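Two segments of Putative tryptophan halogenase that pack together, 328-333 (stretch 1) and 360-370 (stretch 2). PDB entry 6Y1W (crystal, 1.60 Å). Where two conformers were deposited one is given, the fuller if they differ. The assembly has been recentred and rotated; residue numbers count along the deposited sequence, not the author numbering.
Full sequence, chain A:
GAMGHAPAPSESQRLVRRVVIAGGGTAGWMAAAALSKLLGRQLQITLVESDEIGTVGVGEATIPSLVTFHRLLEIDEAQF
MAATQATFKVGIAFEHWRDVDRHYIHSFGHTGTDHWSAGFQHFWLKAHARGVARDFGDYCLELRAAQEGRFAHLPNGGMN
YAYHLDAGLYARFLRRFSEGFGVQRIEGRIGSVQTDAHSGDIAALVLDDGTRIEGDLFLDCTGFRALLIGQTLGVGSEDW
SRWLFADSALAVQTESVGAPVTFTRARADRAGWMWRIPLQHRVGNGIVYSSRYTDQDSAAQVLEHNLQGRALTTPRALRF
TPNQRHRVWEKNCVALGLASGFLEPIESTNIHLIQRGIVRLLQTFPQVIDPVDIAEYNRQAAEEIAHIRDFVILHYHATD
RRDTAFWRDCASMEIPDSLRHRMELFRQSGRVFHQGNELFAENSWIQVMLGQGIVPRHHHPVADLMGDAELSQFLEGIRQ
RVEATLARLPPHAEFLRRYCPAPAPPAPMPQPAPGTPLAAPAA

Stretch 1 (328-333) VWEKNC
Stretch 2, residues 360-370: RLLQTFPQVID

Stretch 1 is a tight hairpin-like reversal. Trp329 and Glu330 are in extended strand conformation (phi/psi -116/117° and -131/123°), and a type II' turn runs from Glu330 to Cys333, with Lys331 at 53/-123° and Asn332 at -106/33°. Two backbone hydrogen bonds close it: Glu330 N to Cys333 O at 2.9 Å and Cys333 N to Glu330 O at 3.0 Å. No hydrogen bond links it to stretch 2, so the 270 Å² buried between them reflects van der Waals packing, most of it around the indole of Trp329 (chi1 -171°, t; chi2 -22°). A weak bond from Trp329 NE1 to Lys331 O, 2.8 Å long but bent to 126°, ties the ring to the turn.

Stretch 2 begins in a helix that started earlier in the chain. Arg360 points its CA-to-CB bond toward stretch 1 but makes no contact. Leu361 (-63/-45°) starts sideways, yet its t,p rotamer (179°, 52°) brings the end nearer: Leu361 CD1 lies 3.9 Å from Trp329 CZ3, an apolar contact oblique to the ring. The backbones stay apart here, with Trp329 CA and Leu361 CA separated by 9.5 Å, a gap spanned by side chains. Leu362 and Gln363 are out of reach.

Thr364 itself is not helical (-125/33°), though Thr364 N still bonds Leu361 O at 3.1 Å. With chi1 at -173° (t), Thr364 CG2 sits at the indole edge, near the ring plane, 3.9 Å from Trp329 CZ3; the methyl, not the hydroxyl, makes this closest approach. The CA-to-CB bond of Phe365 (-66/133°) points away, and the residue makes no contact with stretch 1. That of Pro366 (-79/134°, C-gamma endo) points back toward stretch 1, and Pro366 CD lies 4.2 Å from Trp329 CH2 in another oblique apolar contact.

Gln367 (-70/-51°) and Val368 (-129/149°) carry the chain onward without touching stretch 1. Ile369 (-81/131°) then returns, its CA-to-CB bond pointing toward stretch 1 in an m,t rotamer (-65°, 164°). The backbones are closer here, 7.0 Å between Ile369 CA and Asn332 CA. Ile369 CG2 packs 4.1 Å from Trp329 CZ2 and 3.7 Å from Lys331 O, while Ile369 CD1 reaches Asn332 CB at 3.5 Å. Asn332 (chi1 65°, p) thus offers its aliphatic CB, and its amide leads away to hydrogen bonds elsewhere in the structure. The CA-to-CB bond of Asp370 (-135/142°; chi1 -169°, t) points away, and its side chain N-caps the helix that follows.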

# COMPACT_ATOMS: atom_id res chain seq x y z
N VAL A 328 -6.64 -18.56 -8.68
CA VAL A 328 -8.00 -18.57 -8.14
C VAL A 328 -9.03 -18.24 -9.20
O VAL A 328 -10.19 -18.63 -9.06
CB VAL A 328 -8.11 -17.63 -6.93
CG1 VAL A 328 -7.35 -18.26 -5.76
CG2 VAL A 328 -7.54 -16.27 -7.22
N TRP A 329 -8.61 -17.59 -10.29
CA TRP A 329 -9.49 -17.31 -11.42
C TRP A 329 -8.89 -18.08 -12.60
O TRP A 329 -7.75 -17.81 -13.00
CB TRP A 329 -9.54 -15.82 -11.73
CG TRP A 329 -10.59 -15.41 -12.76
CD1 TRP A 329 -11.18 -16.20 -13.71
CD2 TRP A 329 -11.16 -14.12 -12.90
NE1 TRP A 329 -12.08 -15.46 -14.45
CE2 TRP A 329 -12.08 -14.18 -13.98
CE3 TRP A 329 -10.98 -12.92 -12.23
CZ2 TRP A 329 -12.83 -13.09 -14.38
CZ3 TRP A 329 -11.72 -11.79 -12.65
CH2 TRP A 329 -12.62 -11.90 -13.73
N GLU A 330 -9.65 -19.03 -13.12
CA GLU A 330 -9.21 -19.84 -14.25
C GLU A 330 -10.34 -19.83 -15.26
O GLU A 330 -11.46 -20.22 -14.92
CB GLU A 330 -8.88 -21.27 -13.78
CG GLU A 330 -8.59 -22.27 -14.89
CD GLU A 330 -7.17 -22.21 -15.34
OE1 GLU A 330 -6.42 -21.34 -14.83
OE2 GLU A 330 -6.80 -23.02 -16.22
N LYS A 331 -10.04 -19.38 -16.49
CA LYS A 331 -11.07 -19.29 -17.53
C LYS A 331 -12.26 -18.48 -16.98
O LYS A 331 -12.07 -17.34 -16.59
CB LYS A 331 -11.50 -20.67 -18.02
CG LYS A 331 -10.31 -21.54 -18.54
CD LYS A 331 -10.77 -22.74 -19.38
CE LYS A 331 -9.56 -23.46 -20.01
NZ LYS A 331 -8.58 -22.47 -20.47
N ASN A 332 -13.46 -19.04 -16.98
CA ASN A 332 -14.63 -18.30 -16.49
C ASN A 332 -15.10 -18.77 -15.12
O ASN A 332 -16.29 -18.72 -14.80
CB ASN A 332 -15.80 -18.36 -17.49
CG ASN A 332 -16.37 -19.78 -17.67
OD1 ASN A 332 -15.69 -20.78 -17.47
ND2 ASN A 332 -17.63 -19.85 -18.02
N CYS A 333 -14.15 -19.19 -14.28
CA CYS A 333 -14.43 -19.69 -12.94
C CYS A 333 -13.57 -18.95 -11.91
O CYS A 333 -12.36 -18.82 -12.08
CB CYS A 333 -14.14 -21.20 -12.87
SG CYS A 333 -14.41 -21.90 -11.22
N ARG A 360 -12.56 -8.04 -4.57
CA ARG A 360 -11.64 -7.90 -5.69
C ARG A 360 -12.33 -8.21 -7.01
O ARG A 360 -12.10 -7.53 -8.01
CB ARG A 360 -10.42 -8.81 -5.53
CG ARG A 360 -9.31 -8.48 -6.53
CD ARG A 360 -8.20 -9.52 -6.46
NE ARG A 360 -7.73 -9.67 -5.08
CZ ARG A 360 -7.89 -10.77 -4.35
NH1 ARG A 360 -8.50 -11.85 -4.82
NH2 ARG A 360 -7.42 -10.77 -3.10
N LEU A 361 -13.21 -9.23 -7.01
CA LEU A 361 -13.96 -9.57 -8.23
C LEU A 361 -14.85 -8.41 -8.63
O LEU A 361 -14.96 -8.07 -9.82
CB LEU A 361 -14.83 -10.81 -7.99
CG LEU A 361 -15.70 -11.26 -9.18
CD1 LEU A 361 -14.92 -11.44 -10.50
CD2 LEU A 361 -16.42 -12.60 -8.82
N LEU A 362 -15.56 -7.82 -7.66
CA LEU A 362 -16.45 -6.71 -8.01
C LEU A 362 -15.65 -5.51 -8.53
O LEU A 362 -16.11 -4.77 -9.41
CB LEU A 362 -17.31 -6.34 -6.80
CG LEU A 362 -18.35 -7.42 -6.51
CD1 LEU A 362 -19.17 -7.08 -5.24
CD2 LEU A 362 -19.28 -7.66 -7.70
N GLN A 363 -14.44 -5.30 -8.00
CA GLN A 363 -13.62 -4.20 -8.50
C GLN A 363 -13.04 -4.47 -9.88
O GLN A 363 -12.57 -3.53 -10.52
CB GLN A 363 -12.49 -3.90 -7.50
CG GLN A 363 -13.04 -3.24 -6.26
CD GLN A 363 -12.01 -2.99 -5.23
OE1 GLN A 363 -11.08 -3.76 -5.08
NE2 GLN A 363 -12.19 -1.93 -4.46
N THR A 364 -13.07 -5.71 -10.35
CA THR A 364 -12.61 -6.02 -11.71
C THR A 364 -13.70 -6.75 -12.49
O THR A 364 -13.42 -7.58 -13.36
CB THR A 364 -11.32 -6.84 -11.68
OG1 THR A 364 -10.82 -6.98 -13.02
CG2 THR A 364 -11.59 -8.20 -11.10
N PHE A 365 -14.97 -6.41 -12.21
CA PHE A 365 -16.04 -7.25 -12.71
C PHE A 365 -16.08 -7.19 -14.23
O PHE A 365 -16.00 -6.11 -14.81
CB PHE A 365 -17.43 -6.89 -12.13
CG PHE A 365 -18.39 -8.03 -12.30
CD1 PHE A 365 -18.36 -9.11 -11.41
CD2 PHE A 365 -19.18 -8.12 -13.43
CE1 PHE A 365 -19.17 -10.21 -11.62
CE2 PHE A 365 -20.00 -9.22 -13.61
CZ PHE A 365 -19.98 -10.26 -12.72
N PRO A 366 -16.18 -8.34 -14.91
CA PRO A 366 -16.02 -8.34 -16.37
C PRO A 366 -17.29 -7.87 -17.07
O PRO A 366 -18.41 -8.29 -16.72
CB PRO A 366 -15.74 -9.82 -16.69
CG PRO A 366 -16.45 -10.59 -15.53
CD PRO A 366 -16.15 -9.70 -14.33
N GLN A 367 -17.11 -6.98 -18.05
CA GLN A 367 -18.05 -6.96 -19.18
C GLN A 367 -17.83 -8.20 -20.03
O GLN A 367 -18.79 -8.91 -20.40
CB GLN A 367 -17.85 -5.72 -20.04
CG GLN A 367 -18.02 -4.43 -19.34
CD GLN A 367 -19.45 -3.93 -19.34
OE1 GLN A 367 -20.42 -4.69 -19.66
NE2 GLN A 367 -19.61 -2.66 -18.96
N VAL A 368 -16.59 -8.45 -20.42
CA VAL A 368 -16.17 -9.68 -21.07
C VAL A 368 -14.97 -10.17 -20.28
O VAL A 368 -14.26 -9.37 -19.67
CB VAL A 368 -15.78 -9.49 -22.57
CG1 VAL A 368 -16.97 -8.93 -23.38
CG2 VAL A 368 -14.52 -8.60 -22.71
N ILE A 369 -14.79 -11.49 -20.23
CA ILE A 369 -13.67 -12.06 -19.48
C ILE A 369 -12.43 -11.96 -20.36
O ILE A 369 -12.48 -12.30 -21.54
CB ILE A 369 -13.97 -13.50 -19.05
CG1 ILE A 369 -15.14 -13.48 -18.05
CG2 ILE A 369 -12.75 -14.13 -18.35
CD1 ILE A 369 -15.79 -14.83 -17.84
N ASP A 370 -11.34 -11.45 -19.79
CA ASP A 370 -10.09 -11.26 -20.56
C ASP A 370 -8.89 -11.74 -19.75
O ASP A 370 -8.84 -11.51 -18.53
CB ASP A 370 -9.88 -9.79 -20.89
CG ASP A 370 -8.76 -9.59 -21.89
OD1 ASP A 370 -9.06 -9.69 -23.11
OD2 ASP A 370 -7.59 -9.36 -21.47